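Local coordinates for protein MgGH51 (Meripilus giganteus, PDB 6ZPZ) that probably hydrolyses terminal alpha-L-arabinofuranosyl residues from arabinose-containing polysaccharides, acting as a retaining alpha-L-arabinofuranosidase of glycoside hydrolase family 51, at residues G229-E234 and G349-F354; F345-N350 and I380-A385; S396-V401 and T424-E429. All coordinates share one frame; numbering follows the deposited sequence.

Contact 1: G229-E234 and G349-F354; sequences GGNNLE and GNEDFF. With LX5 ([(1~{S},2~{S},3~{S},4~{S})-2-(hydroxymethyl)-3,4-bis(oxidanyl)cyclopentyl] hydrogen sulfate), chain G.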
loop_
_atom_site.group_PDB
_atom_site.type_symbol
_atom_site.label_atom_id
_atom_site.label_comp_id
_atom_site.label_asym_id
_atom_site.label_seq_id
_atom_site.Cartn_x
_atom_site.Cartn_y
_atom_site.Cartn_z
ATOM N N GLY A 229 -3.356 -7.369 3.972
ATOM C CA GLY A 229 -4.572 -6.645 4.379
ATOM C C GLY A 229 -4.880 -6.833 5.857
ATOM O O GLY A 229 -4.260 -7.659 6.513
ATOM N N GLY A 230 -5.912 -6.139 6.355
ATOM C CA GLY A 230 -6.910 -5.485 5.536
ATOM C C GLY A 230 -8.009 -6.424 5.021
ATOM O O GLY A 230 -7.849 -7.620 4.968
ATOM N N ASN A 231 -9.138 -5.849 4.665
ATOM C CA ASN A 231 -10.280 -6.567 4.059
ATOM C C ASN A 231 -9.791 -7.404 2.896
ATOM O O ASN A 231 -10.291 -8.492 2.739
ATOM C CB ASN A 231 -11.380 -5.618 3.627
ATOM C CG ASN A 231 -12.120 -5.047 4.814
ATOM O OD1 ASN A 231 -11.746 -5.290 5.953
ATOM N ND2 ASN A 231 -13.162 -4.295 4.535
ATOM N N ASN A 232 -8.839 -6.899 2.114
ATOM C CA ASN A 232 -8.414 -7.591 0.876
ATOM C C ASN A 232 -7.774 -8.963 1.184
ATOM O O ASN A 232 -7.698 -9.791 0.255
ATOM C CB ASN A 232 -7.512 -6.719 0.035
ATOM C CG ASN A 232 -7.588 -7.048 -1.437
ATOM O OD1 ASN A 232 -8.678 -7.027 -2.024
ATOM N ND2 ASN A 232 -6.439 -7.306 -2.044
ATOM N N LEU A 233 -7.331 -9.216 2.414
ATOM C CA LEU A 233 -6.845 -10.559 2.821
ATOM C C LEU A 233 -8.000 -11.560 2.809
ATOM O O LEU A 233 -7.778 -12.752 2.530
ATOM C CB LEU A 233 -6.335 -10.452 4.250
ATOM C CG LEU A 233 -5.894 -11.751 4.888
ATOM C CD1 LEU A 233 -4.606 -12.286 4.243
ATOM C CD2 LEU A 233 -5.710 -11.541 6.391
ATOM N N GLU A 234 -9.166 -11.097 3.222
ATOM C CA GLU A 234 -10.222 -12.020 3.711
ATOM C C GLU A 234 -10.940 -12.713 2.562
ATOM O O GLU A 234 -11.370 -13.833 2.745
ATOM C CB GLU A 234 -11.181 -11.259 4.597
ATOM C CG GLU A 234 -10.513 -10.903 5.896
ATOM C CD GLU A 234 -11.437 -10.248 6.883
ATOM O OE1 GLU A 234 -11.676 -10.860 7.922
ATOM O OE2 GLU A 234 -11.872 -9.104 6.618
ATOM N N GLY A 349 -5.591 -12.777 10.898
ATOM C CA GLY A 349 -6.841 -12.317 10.308
ATOM C C GLY A 349 -6.852 -10.811 10.174
ATOM O O GLY A 349 -5.789 -10.177 10.140
ATOM N N ASN A 350 -8.047 -10.277 10.092
ATOM C CA ASN A 350 -8.329 -8.840 9.872
ATOM C C ASN A 350 -9.635 -8.559 10.595
ATOM O O ASN A 350 -10.627 -9.261 10.270
ATOM C CB ASN A 350 -8.447 -8.545 8.380
ATOM C CG ASN A 350 -8.858 -7.127 8.074
ATOM O OD1 ASN A 350 -8.113 -6.200 8.424
ATOM N ND2 ASN A 350 -10.034 -6.962 7.482
ATOM N N GLU A 351 -9.669 -7.604 11.514
ATOM C CA GLU A 351 -10.952 -7.075 12.088
ATOM C C GLU A 351 -11.907 -8.214 12.459
ATOM O O GLU A 351 -13.111 -8.186 12.020
ATOM C CB GLU A 351 -11.641 -6.167 11.062
ATOM C CG GLU A 351 -10.781 -4.927 10.728
ATOM C CD GLU A 351 -11.570 -3.634 10.558
ATOM O OE1 GLU A 351 -12.594 -3.673 9.876
ATOM O OE2 GLU A 351 -11.186 -2.599 11.157
ATOM N N ASP A 352 -11.401 -9.163 13.257
ATOM C CA ASP A 352 -12.174 -10.359 13.679
ATOM C C ASP A 352 -13.140 -10.003 14.815
ATOM O O ASP A 352 -13.931 -10.900 15.210
ATOM C CB ASP A 352 -11.265 -11.550 13.983
ATOM C CG ASP A 352 -10.697 -12.127 12.703
ATOM O OD1 ASP A 352 -11.396 -12.919 11.986
ATOM O OD2 ASP A 352 -9.567 -11.789 12.428
ATOM N N PHE A 353 -13.213 -8.736 15.217
ATOM C CA PHE A 353 -14.391 -8.238 15.979
ATOM C C PHE A 353 -15.672 -8.378 15.128
ATOM O O PHE A 353 -16.792 -8.379 15.720
ATOM C CB PHE A 353 -14.171 -6.821 16.529
ATOM C CG PHE A 353 -13.751 -5.756 15.540
ATOM C CD1 PHE A 353 -14.699 -5.057 14.803
ATOM C CD2 PHE A 353 -12.413 -5.403 15.408
ATOM C CE1 PHE A 353 -14.314 -4.060 13.915
ATOM C CE2 PHE A 353 -12.027 -4.397 14.531
ATOM C CZ PHE A 353 -12.982 -3.729 13.789
ATOM N N PHE A 354 -15.570 -8.559 13.800
ATOM C CA PHE A 354 -16.789 -8.795 12.976
ATOM C C PHE A 354 -17.230 -10.261 13.096
ATOM O O PHE A 354 -18.354 -10.596 12.724
ATOM C CB PHE A 354 -16.553 -8.351 11.535
ATOM C CG PHE A 354 -16.657 -6.863 11.331
ATOM C CD1 PHE A 354 -17.753 -6.156 11.816
ATOM C CD2 PHE A 354 -15.680 -6.176 10.619
ATOM C CE1 PHE A 354 -17.860 -4.786 11.609
ATOM C CE2 PHE A 354 -15.794 -4.809 10.402
ATOM C CZ PHE A 354 -16.876 -4.115 10.906
HETATM C C1 LX5 G . -10.843 -0.792 7.017
HETATM C C2 LX5 G . -10.175 -1.710 8.013
HETATM C C6 LX5 G . -9.670 0.170 4.891
HETATM C C5 LX5 G . -10.201 -1.052 5.650
HETATM C C3 LX5 G . -9.552 -2.847 7.256
HETATM C C4 LX5 G . -9.212 -2.168 5.931
HETATM O O7 LX5 G . -8.560 0.783 5.557
HETATM O O8 LX5 G . -9.428 -3.036 4.816
HETATM O O9 LX5 G . -8.464 -3.455 7.970
HETATM O O10 LX5 G . -12.138 -1.378 7.106
HETATM S S11 LX5 G . -13.364 -0.532 7.050
HETATM O O12 LX5 G . -13.088 -0.063 5.695
HETATM O O13 LX5 G . -14.607 -1.286 7.193
HETATM O O14 LX5 G . -13.215 0.414 8.195
HETATM O O HOH W 1 -4.754 -8.006 9.203
HETATM O O HOH W 2 -13.389 -5.729 8.027
HETATM O O HOH W 3 -10.147 -12.332 9.467
#

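Contact 2: F345-N350 and I380-A385; sequences FVEVGN and IATTNA. With LX5 ([(1~{S},2~{S},3~{S},4~{S})-2-(hydroxymethyl)-3,4-bis(oxidanyl)cyclopentyl] hydrogen sulfate), chain G.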
loop_
_atom_site.group_PDB
_atom_site.type_symbol
_atom_site.label_atom_id
_atom_site.label_comp_id
_atom_site.label_asym_id
_atom_site.label_seq_id
_atom_site.Cartn_x
_atom_site.Cartn_y
_atom_site.Cartn_z
ATOM N N PHE A 345 6.496 -10.346 13.254
ATOM C CA PHE A 345 5.107 -10.026 13.636
ATOM C C PHE A 345 4.170 -10.608 12.598
ATOM O O PHE A 345 4.365 -10.340 11.409
ATOM C CB PHE A 345 4.845 -8.533 13.666
ATOM C CG PHE A 345 5.767 -7.828 14.602
ATOM C CD1 PHE A 345 5.618 -7.988 15.970
ATOM C CD2 PHE A 345 6.804 -7.062 14.121
ATOM C CE1 PHE A 345 6.498 -7.361 16.837
ATOM C CE2 PHE A 345 7.673 -6.419 14.992
ATOM C CZ PHE A 345 7.507 -6.554 16.346
ATOM N N VAL A 346 3.198 -11.374 13.059
ATOM C CA VAL A 346 2.172 -11.940 12.155
ATOM C C VAL A 346 0.834 -11.569 12.759
ATOM O O VAL A 346 0.641 -11.742 13.983
ATOM C CB VAL A 346 2.356 -13.453 11.941
ATOM C CG1 VAL A 346 1.112 -14.100 11.372
ATOM C CG2 VAL A 346 3.559 -13.737 11.082
ATOM N N GLU A 347 -0.055 -11.068 11.904
ATOM C CA GLU A 347 -1.423 -10.697 12.293
ATOM C C GLU A 347 -2.360 -11.848 11.904
ATOM O O GLU A 347 -2.355 -12.303 10.749
ATOM C CB GLU A 347 -1.799 -9.362 11.664
ATOM C CG GLU A 347 -3.115 -8.835 12.136
ATOM C CD GLU A 347 -3.270 -7.328 12.017
ATOM O OE1 GLU A 347 -2.294 -6.673 11.601
ATOM O OE2 GLU A 347 -4.348 -6.824 12.370
ATOM N N VAL A 348 -3.150 -12.288 12.875
ATOM C CA VAL A 348 -4.102 -13.400 12.663
ATOM C C VAL A 348 -5.435 -12.825 12.208
ATOM O O VAL A 348 -6.285 -12.407 13.043
ATOM C CB VAL A 348 -4.188 -14.259 13.920
ATOM C CG1 VAL A 348 -5.148 -15.420 13.682
ATOM C CG2 VAL A 348 -2.793 -14.716 14.341
ATOM N N GLY A 349 -5.591 -12.777 10.898
ATOM C CA GLY A 349 -6.841 -12.317 10.308
ATOM C C GLY A 349 -6.852 -10.811 10.174
ATOM O O GLY A 349 -5.789 -10.177 10.140
ATOM N N ASN A 350 -8.047 -10.277 10.092
ATOM C CA ASN A 350 -8.329 -8.840 9.872
ATOM C C ASN A 350 -9.635 -8.559 10.595
ATOM O O ASN A 350 -10.627 -9.261 10.270
ATOM C CB ASN A 350 -8.447 -8.545 8.380
ATOM C CG ASN A 350 -8.858 -7.127 8.074
ATOM O OD1 ASN A 350 -8.113 -6.200 8.424
ATOM N ND2 ASN A 350 -10.034 -6.962 7.482
ATOM N N ILE A 380 -0.471 -11.316 16.447
ATOM C CA ILE A 380 -1.288 -10.127 16.788
ATOM C C ILE A 380 -2.747 -10.502 16.611
ATOM O O ILE A 380 -3.118 -10.851 15.472
ATOM C CB ILE A 380 -0.921 -8.968 15.852
ATOM C CG1 ILE A 380 0.564 -8.626 15.928
ATOM C CG2 ILE A 380 -1.801 -7.777 16.134
ATOM C CD1 ILE A 380 1.018 -7.736 14.815
ATOM N N ALA A 381 -3.550 -10.343 17.659
ATOM C CA ALA A 381 -5.003 -10.565 17.620
ATOM C C ALA A 381 -5.705 -9.325 17.064
ATOM O O ALA A 381 -5.195 -8.213 17.237
ATOM C CB ALA A 381 -5.520 -10.941 18.991
ATOM N N THR A 382 -6.854 -9.531 16.427
ATOM C CA THR A 382 -7.600 -8.512 15.647
ATOM C C THR A 382 -8.991 -8.223 16.227
ATOM O O THR A 382 -9.640 -7.287 15.723
ATOM C CB THR A 382 -7.688 -8.912 14.167
ATOM O OG1 THR A 382 -8.479 -10.106 14.053
ATOM C CG2 THR A 382 -6.315 -9.090 13.585
ATOM N N THR A 383 -9.423 -8.932 17.278
ATOM C CA THR A 383 -10.680 -8.596 17.978
ATOM C C THR A 383 -10.444 -7.382 18.880
ATOM O O THR A 383 -9.284 -7.017 19.092
ATOM C CB THR A 383 -11.202 -9.783 18.785
ATOM O OG1 THR A 383 -10.080 -10.444 19.354
ATOM C CG2 THR A 383 -12.026 -10.718 17.933
ATOM N N ASN A 384 -11.508 -6.781 19.399
ATOM C CA ASN A 384 -11.380 -5.709 20.420
ATOM C C ASN A 384 -10.539 -6.279 21.555
ATOM O O ASN A 384 -10.740 -7.450 21.927
ATOM C CB ASN A 384 -12.746 -5.197 20.884
ATOM C CG ASN A 384 -13.519 -4.603 19.731
ATOM O OD1 ASN A 384 -12.934 -3.937 18.860
ATOM N ND2 ASN A 384 -14.812 -4.888 19.673
ATOM N N ALA A 385 -9.596 -5.496 22.064
ATOM C CA ALA A 385 -8.687 -5.945 23.135
ATOM C C ALA A 385 -9.518 -6.560 24.272
ATOM O O ALA A 385 -10.437 -5.897 24.795
ATOM C CB ALA A 385 -7.822 -4.794 23.591
HETATM C C1 LX5 G . -10.843 -0.792 7.017
HETATM C C2 LX5 G . -10.175 -1.710 8.013
HETATM C C6 LX5 G . -9.670 0.170 4.891
HETATM C C5 LX5 G . -10.201 -1.052 5.650
HETATM C C3 LX5 G . -9.552 -2.847 7.256
HETATM C C4 LX5 G . -9.212 -2.168 5.931
HETATM O O7 LX5 G . -8.560 0.783 5.557
HETATM O O8 LX5 G . -9.428 -3.036 4.816
HETATM O O9 LX5 G . -8.464 -3.455 7.970
HETATM O O10 LX5 G . -12.138 -1.378 7.106
HETATM S S11 LX5 G . -13.364 -0.532 7.050
HETATM O O12 LX5 G . -13.088 -0.063 5.695
HETATM O O13 LX5 G . -14.607 -1.286 7.193
HETATM O O14 LX5 G . -13.215 0.414 8.195
#

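Contact 3: S396-V401 and T424-E429; sequences SYDVHV and TYFEGE. With LX5 ([(1~{S},2~{S},3~{S},4~{S})-2-(hydroxymethyl)-3,4-bis(oxidanyl)cyclopentyl] hydrogen sulfate), chain G.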
loop_
_atom_site.group_PDB
_atom_site.type_symbol
_atom_site.label_atom_id
_atom_site.label_comp_id
_atom_site.label_asym_id
_atom_site.label_seq_id
_atom_site.Cartn_x
_atom_site.Cartn_y
_atom_site.Cartn_z
ATOM N N SER A 396 -0.040 -9.224 21.568
ATOM C CA SER A 396 -0.324 -7.958 20.862
ATOM C C SER A 396 -1.751 -7.972 20.346
ATOM O O SER A 396 -2.271 -9.054 19.984
ATOM C CB SER A 396 0.632 -7.694 19.723
ATOM O OG SER A 396 1.972 -7.615 20.163
ATOM N N TYR A 397 -2.333 -6.790 20.314
ATOM C CA TYR A 397 -3.588 -6.477 19.625
ATOM C C TYR A 397 -3.360 -5.396 18.573
ATOM O O TYR A 397 -2.524 -4.492 18.742
ATOM C CB TYR A 397 -4.648 -5.993 20.604
ATOM C CG TYR A 397 -5.404 -7.108 21.280
ATOM C CD1 TYR A 397 -6.506 -7.691 20.656
ATOM C CD2 TYR A 397 -5.048 -7.556 22.543
ATOM C CE1 TYR A 397 -7.246 -8.680 21.278
ATOM C CE2 TYR A 397 -5.782 -8.548 23.177
ATOM C CZ TYR A 397 -6.886 -9.094 22.544
ATOM O OH TYR A 397 -7.620 -10.053 23.181
ATOM N N ASP A 398 -4.118 -5.538 17.495
ATOM C CA ASP A 398 -4.241 -4.541 16.414
ATOM C C ASP A 398 -5.501 -3.750 16.725
ATOM O O ASP A 398 -6.596 -4.323 16.702
ATOM C CB ASP A 398 -4.251 -5.157 15.014
ATOM C CG ASP A 398 -4.352 -4.134 13.910
ATOM O OD1 ASP A 398 -4.354 -2.942 14.232
ATOM O OD2 ASP A 398 -4.520 -4.539 12.736
ATOM N N VAL A 399 -5.321 -2.474 16.997
ATOM C CA VAL A 399 -6.398 -1.522 17.388
ATOM C C VAL A 399 -6.669 -0.589 16.216
ATOM O O VAL A 399 -5.715 0.036 15.699
ATOM C CB VAL A 399 -6.032 -0.725 18.658
ATOM C CG1 VAL A 399 -7.200 0.186 19.065
ATOM C CG2 VAL A 399 -5.621 -1.647 19.799
ATOM N N HIS A 400 -7.924 -0.551 15.799
ATOM C CA HIS A 400 -8.435 0.254 14.669
ATOM C C HIS A 400 -9.320 1.394 15.172
ATOM O O HIS A 400 -10.178 1.147 16.043
ATOM C CB HIS A 400 -9.204 -0.653 13.709
ATOM C CG HIS A 400 -8.334 -1.657 13.035
ATOM N ND1 HIS A 400 -8.799 -2.457 12.008
ATOM C CD2 HIS A 400 -7.026 -1.964 13.190
ATOM C CE1 HIS A 400 -7.835 -3.224 11.576
ATOM N NE2 HIS A 400 -6.727 -2.959 12.296
ATOM N N VAL A 401 -9.174 2.575 14.574
ATOM C CA VAL A 401 -10.135 3.660 14.831
ATOM C C VAL A 401 -10.151 4.605 13.645
ATOM O O VAL A 401 -9.097 5.127 13.243
ATOM C CB VAL A 401 -9.881 4.378 16.169
ATOM C CG1 VAL A 401 -8.527 5.050 16.268
ATOM C CG2 VAL A 401 -10.993 5.378 16.454
ATOM N N THR A 424 1.524 -5.657 23.880
ATOM C CA THR A 424 1.885 -4.497 23.037
ATOM C C THR A 424 0.759 -4.261 22.057
ATOM O O THR A 424 0.013 -5.210 21.765
ATOM C CB THR A 424 3.245 -4.664 22.364
ATOM O OG1 THR A 424 3.216 -5.865 21.590
ATOM C CG2 THR A 424 4.394 -4.673 23.350
ATOM N N TYR A 425 0.642 -3.022 21.590
ATOM C CA TYR A 425 -0.499 -2.579 20.788
ATOM C C TYR A 425 0.029 -2.013 19.479
ATOM O O TYR A 425 0.999 -1.269 19.475
ATOM C CB TYR A 425 -1.368 -1.636 21.615
ATOM C CG TYR A 425 -1.988 -2.317 22.806
ATOM C CD1 TYR A 425 -3.181 -3.012 22.685
ATOM C CD2 TYR A 425 -1.335 -2.366 24.021
ATOM C CE1 TYR A 425 -3.753 -3.651 23.769
ATOM C CE2 TYR A 425 -1.870 -3.039 25.102
ATOM C CZ TYR A 425 -3.080 -3.689 24.972
ATOM O OH TYR A 425 -3.602 -4.332 26.048
ATOM N N PHE A 426 -0.639 -2.418 18.418
ATOM C CA PHE A 426 -0.441 -1.984 17.024
ATOM C C PHE A 426 -1.654 -1.157 16.642
ATOM O O PHE A 426 -2.775 -1.710 16.533
ATOM C CB PHE A 426 -0.274 -3.209 16.127
ATOM C CG PHE A 426 -0.200 -2.963 14.644
ATOM C CD1 PHE A 426 0.269 -1.765 14.118
ATOM C CD2 PHE A 426 -0.589 -3.962 13.762
ATOM C CE1 PHE A 426 0.348 -1.590 12.745
ATOM C CE2 PHE A 426 -0.490 -3.800 12.396
ATOM C CZ PHE A 426 -0.030 -2.605 11.884
ATOM N N GLU A 427 -1.454 0.143 16.454
ATOM C CA GLU A 427 -2.551 0.980 15.946
ATOM C C GLU A 427 -2.548 0.821 14.429
ATOM O O GLU A 427 -2.023 1.693 13.756
ATOM C CB GLU A 427 -2.404 2.423 16.394
ATOM C CG GLU A 427 -3.699 3.194 16.224
ATOM C CD GLU A 427 -4.654 3.144 17.391
ATOM O OE1 GLU A 427 -4.262 2.646 18.446
ATOM O OE2 GLU A 427 -5.803 3.550 17.208
ATOM N N GLY A 428 -3.154 -0.260 13.933
ATOM C CA GLY A 428 -2.843 -0.805 12.605
ATOM C C GLY A 428 -3.689 -0.168 11.526
ATOM O O GLY A 428 -3.364 -0.349 10.330
ATOM N N GLU A 429 -4.728 0.553 11.930
ATOM C CA GLU A 429 -5.632 1.229 10.983
ATOM C C GLU A 429 -6.250 2.422 11.686
ATOM O O GLU A 429 -7.097 2.222 12.606
ATOM C CB GLU A 429 -6.699 0.236 10.551
ATOM C CG GLU A 429 -7.553 0.770 9.470
ATOM C CD GLU A 429 -8.771 -0.081 9.305
ATOM O OE1 GLU A 429 -8.833 -0.787 8.281
ATOM O OE2 GLU A 429 -9.668 -0.018 10.193
HETATM C C1 LX5 G . -10.843 -0.792 7.017
HETATM C C2 LX5 G . -10.175 -1.710 8.013
HETATM C C6 LX5 G . -9.670 0.170 4.891
HETATM C C5 LX5 G . -10.201 -1.052 5.650
HETATM C C3 LX5 G . -9.552 -2.847 7.256
HETATM C C4 LX5 G . -9.212 -2.168 5.931
HETATM O O7 LX5 G . -8.560 0.783 5.557
HETATM O O8 LX5 G . -9.428 -3.036 4.816
HETATM O O9 LX5 G . -8.464 -3.455 7.970
HETATM O O10 LX5 G . -12.138 -1.378 7.106
HETATM S S11 LX5 G . -13.364 -0.532 7.050
HETATM O O12 LX5 G . -13.088 -0.063 5.695
HETATM O O13 LX5 G . -14.607 -1.286 7.193
HETATM O O14 LX5 G . -13.215 0.414 8.195
#

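Contact 1: G229-E234 and G349-F354
The side-chain amide of Asn350 reaches in among Gly230, Asn231 and Glu234; the latter two hold its ND2. CG anti to the backbone N (chi1 175°) carries it across to the other segment. Its ND2 gives one bond to Asn231 OD1 (2.8 Å), used in the carbonyl plane on a lone pair, although the two amides stand 76° apart. A straighter bond, 170° at the hydrogen, runs from Asn350 ND2 to Glu234 OE2 (3.0 Å), which is met from above the carboxylate plane. With both ND2 bonds lying near the amide plane, rotation is fixed and Asn350 OD1 is presented to the ligand hydroxyl LX5 O9 (2.8 Å); Gly230 N adds only a weak bond to the same oxygen. Asparagine suits the place because it donates and accepts at once. Asn231 also contributes its backbone, N donating to LX5 O8 (2.8 Å). Glu351, which follows Asn350, brings OE2 to 3.4 Å from LX5 C2 and is bonded to His400, consistent with the acid/base of the Asn-Glu pair familiar in clan GH-A. Behind this shell, one water bridges Gly229 O and Gly349 O, and another joins Asn231 OD1 to Glu351 OE1. Positive phi at Gly230 and Gly349 favours glycine, and a cis peptide bond precedes Gly230. Helix 231-234 follows strand 224-227, the other segment follows strand 345-348, and strand 284-289 runs between strands 224-227 and 345-348.

Contact 2: F345-N350 and I380-A385
Glu347 and Ile380 pair as a parallel bridge, their CA atoms 4.5 Å apart. The backbone of Ile380 is held on both its polar atoms: its N donates to Val346 O (2.7 Å), and its O accepts from Val348 N (3.0 Å) along a nearly straight line, 174° at the hydrogen. Further along, Tyr359 OH bonds both Val348 O and Thr382 N. These strands, joined through helix 359-373, form one beta-alpha-beta unit of the (beta/alpha)8 barrel, adjacent in its parallel sheet. Ile380 suits the buried sheet as a branched apolar residue; its CD1 meets Phe345 CB at 4.1 Å, while the Phe345 ring goes on to Phe475. On the face shared by Glu347 and Ile380, the glutamate chain runs out extended, and its CG packs on the methyl CG2 of Thr382 (3.5 Å). Its OE1 forms a salt bridge with Arg226, which probably offsets its buried charge. Threonine suits its place by having two unlike branches: Thr382 OG1, placed between the backbone N and carbonyl carbon (chi1 65°), is bonded to Asp352 OD2, whereas CG2 lies against Glu347 and, at 3.7 Å, Gly349 O.

Contact 3: S396-V401 and T424-E429
Ser396 to Val401 and Thr424 to Glu429 run parallel, their strand axes crossing at -32° and approaching to 4.5 Å, with backbone bonds such as Phe426 N to Tyr397 O (2.8 Å) and Val401 N to Glu429 O. At the start, Ser396 OG donates to Thr424 OG1 (2.6 Å), and Arg378 NE also bonds the serine oxygen. On the opposite face, Tyr397 CB rests on Tyr425 CD1 (3.9 Å), and both tyrosine hydroxyls reach Trp386. Asp398 lies alongside Phe426, pointing the same way; its OD1 takes a weak bond from Gly428 N. Glycine suits the place, since a beta carbon would run into Asp398 OD1. His400 NE2 donates to Asp398 OD2, an atom whose position is less certain, and ND1 is bonded to Glu351 OE2. With the imidazole thus tied at both nitrogens, Glu429 CB sits over its face, 3.4 Å from the centroid and 9° off the normal, a CH-pi contact. Were His400 an alanine, Glu351 OE2 would probably lose its imidazole partner, and Glu429 CB the ring face it lies on. From that CB, CG anti to the backbone N (chi1 -173°) and an extended chain carry the carboxylate to the ligand, where Glu429 OE1 is covalently joined to LX5 C2 (1.7 Å). This is consistent with Glu429 being the nucleophile, at the carboxyl end of the seventh barrel strand, as in retaining clan GH-A hydrolases.

How the contacts relate
Along the chain, contact 1 opens just after strand 224-227 and closes a long loop of 114 residues, bringing the second barrel strand's exit beside that of the fourth. Contact 2 starts on the same stretch, sharing Gly349 and Asn350, and closes 29 residues around helix 359-373. Contact 3 follows in series, closing 22 residues around helix 405-410; neither of the shorter loops contains the other. Contacts 2 and 3 meet inside one sheet, where strands 378-381 and 396-403 are neighbours and Ala381 O probably accepts from Asp398 N (2.9 Å). Together the three connect barrel strands two and four to seven, and all touch LX5.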